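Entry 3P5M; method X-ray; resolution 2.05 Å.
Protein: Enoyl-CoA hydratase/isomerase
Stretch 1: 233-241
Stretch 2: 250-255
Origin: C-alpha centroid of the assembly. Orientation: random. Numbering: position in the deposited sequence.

Stretch 1, residues 233-241: ETADFREGA
Stretch 2 (250-255) PNFRGH

The chain's own C-terminal carboxylate, on H255, binds the first turn of a helix that begins twenty residues earlier. A235 N donates to H255 O at 2.9 Å and D236 N donates to H255 OXT at 2.8 Å, so the two terminal oxygens occupy amides that a helix leaves unpaired at its start. The negative charge suits this end of the helix dipole.

The helix runs from A235 (phi/psi mostly near -63/-42, with R238 at -49/-47). T234, extended at -82/156, is its N-cap: with chi1 p, its OG1 accepts from F237 N at 3.2 Å.

Residues 250-255 form an irregular strip roughly antiparallel to the helix, with CA atoms 5.4 Å apart for A235-H255 and D236-F252, and 5.5 Å for G240-P250. Phi/psi values are -70/157 at P250, -119/78 at N251, -72/149 at F252, -122/-9 at R253 and 77/25 at G254; that positive phi favours glycine. Together the stretches bury 436 Å².

Buried D236 is central. Its CB points toward the strip, and chi1 m with chi2 -3° lets the carboxylate span successive amides: R253 N donates to OD1 of D236 at 2.8 Å, nearly linearly, and G254 N to its OD2 at 2.9 Å. D236 OD1 also lies 3.5 Å from H255 OXT, a close approach of like charges, while both carboxylates accept backbone N-H bonds. One turn on, the longer side chain of E239 (chi1 t, chi2 p) lets OE2 accept from N251 N at 2.6 Å.

F252 (chi1 m, chi2 -61°) lies against the helix, its ring edge facing D236 O, 3.2 Å from F252 CE1. Its flat ring packs close to buried, bare G240, whose CA sits 4.0 Å from F252 CE1; an ideal CB on G240 would be tight against that atom. H255 directs its CB away, leaving its carboxylate to make the contact.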

# COMPACT_ATOMS: atom_id res chain seq x y z
N GLU B 233 4.87 17.19 -39.22
CA GLU B 233 5.82 17.44 -40.30
C GLU B 233 7.15 16.69 -40.16
O GLU B 233 7.98 16.76 -41.07
CB GLU B 233 6.15 18.94 -40.42
CG GLU B 233 4.98 19.92 -40.60
CD GLU B 233 4.28 19.76 -41.94
OE1 GLU B 233 4.99 19.66 -42.98
OE2 GLU B 233 3.02 19.74 -41.96
N THR B 234 7.38 16.02 -39.02
CA THR B 234 8.70 15.47 -38.68
C THR B 234 8.94 14.10 -39.36
O THR B 234 7.99 13.39 -39.69
CB THR B 234 8.88 15.34 -37.12
OG1 THR B 234 7.90 14.42 -36.55
CG2 THR B 234 8.77 16.71 -36.47
N ALA B 235 10.22 13.74 -39.54
CA ALA B 235 10.56 12.39 -40.05
C ALA B 235 10.09 11.34 -39.06
O ALA B 235 9.64 10.25 -39.47
CB ALA B 235 12.09 12.24 -40.30
N ASP B 236 10.18 11.66 -37.77
CA ASP B 236 9.75 10.72 -36.74
C ASP B 236 8.29 10.34 -36.79
O ASP B 236 7.96 9.18 -36.60
CB ASP B 236 10.16 11.19 -35.35
CG ASP B 236 11.59 10.87 -35.06
OD1 ASP B 236 12.25 10.24 -35.91
OD2 ASP B 236 12.08 11.23 -33.97
N PHE B 237 7.42 11.30 -37.07
CA PHE B 237 6.03 10.98 -37.28
C PHE B 237 5.80 10.10 -38.52
O PHE B 237 5.11 9.08 -38.46
CB PHE B 237 5.19 12.26 -37.37
CG PHE B 237 3.75 12.00 -37.70
CD1 PHE B 237 2.95 11.29 -36.82
CD2 PHE B 237 3.21 12.43 -38.90
CE1 PHE B 237 1.62 11.04 -37.12
CE2 PHE B 237 1.89 12.18 -39.20
CZ PHE B 237 1.09 11.49 -38.29
N ARG B 238 6.35 10.50 -39.67
CA ARG B 238 6.24 9.65 -40.87
C ARG B 238 6.65 8.21 -40.51
O ARG B 238 5.94 7.27 -40.84
CB ARG B 238 7.07 10.19 -42.04
N GLU B 239 7.78 8.05 -39.81
CA GLU B 239 8.27 6.72 -39.39
C GLU B 239 7.34 6.07 -38.34
O GLU B 239 7.05 4.86 -38.41
CB GLU B 239 9.74 6.79 -38.91
CG GLU B 239 10.19 5.63 -37.97
CD GLU B 239 10.53 4.33 -38.69
OE1 GLU B 239 10.44 4.27 -39.93
OE2 GLU B 239 10.89 3.34 -38.03
N GLY B 240 6.86 6.86 -37.39
CA GLY B 240 5.94 6.36 -36.38
C GLY B 240 4.67 5.84 -37.03
O GLY B 240 4.23 4.72 -36.75
N ALA B 241 4.08 6.65 -37.90
CA ALA B 241 2.86 6.27 -38.59
C ALA B 241 3.11 5.01 -39.42
O ALA B 241 2.28 4.09 -39.40
CB ALA B 241 2.33 7.42 -39.44
N PRO B 250 9.11 1.35 -34.35
CA PRO B 250 9.65 2.53 -35.02
C PRO B 250 11.12 2.75 -34.69
O PRO B 250 11.64 2.30 -33.68
CB PRO B 250 8.78 3.67 -34.49
CG PRO B 250 8.41 3.22 -33.10
CD PRO B 250 8.21 1.72 -33.24
N ASN B 251 11.78 3.45 -35.58
CA ASN B 251 13.18 3.72 -35.52
C ASN B 251 13.34 5.24 -35.45
O ASN B 251 13.64 5.88 -36.46
CB ASN B 251 13.77 3.22 -36.83
CG ASN B 251 15.12 2.64 -36.68
OD1 ASN B 251 15.67 2.60 -35.57
ND2 ASN B 251 15.68 2.18 -37.79
N PHE B 252 13.12 5.84 -34.28
CA PHE B 252 13.12 7.30 -34.20
C PHE B 252 14.52 7.88 -34.34
O PHE B 252 15.50 7.24 -33.93
CB PHE B 252 12.44 7.76 -32.93
CG PHE B 252 10.96 7.46 -32.89
CD1 PHE B 252 10.09 7.99 -33.86
CD2 PHE B 252 10.44 6.64 -31.90
CE1 PHE B 252 8.70 7.71 -33.83
CE2 PHE B 252 9.06 6.35 -31.85
CZ PHE B 252 8.19 6.88 -32.84
N ARG B 253 14.63 9.09 -34.91
CA ARG B 253 15.92 9.73 -35.15
C ARG B 253 16.04 11.08 -34.47
O ARG B 253 17.11 11.66 -34.43
CB ARG B 253 16.17 9.86 -36.68
N GLY B 254 14.94 11.57 -33.91
CA GLY B 254 14.89 12.90 -33.34
C GLY B 254 14.79 14.01 -34.39
O GLY B 254 15.21 15.15 -34.13
N HIS B 255 14.25 13.68 -35.57
CA HIS B 255 14.07 14.67 -36.64
C HIS B 255 12.66 14.50 -37.23
O HIS B 255 12.26 15.23 -38.16
CB HIS B 255 15.14 14.55 -37.75
CG HIS B 255 16.55 14.69 -37.26
ND1 HIS B 255 17.12 15.92 -37.01
CD2 HIS B 255 17.50 13.77 -36.98
CE1 HIS B 255 18.37 15.75 -36.59
NE2 HIS B 255 18.62 14.45 -36.57
OXT HIS B 255 11.91 13.63 -36.78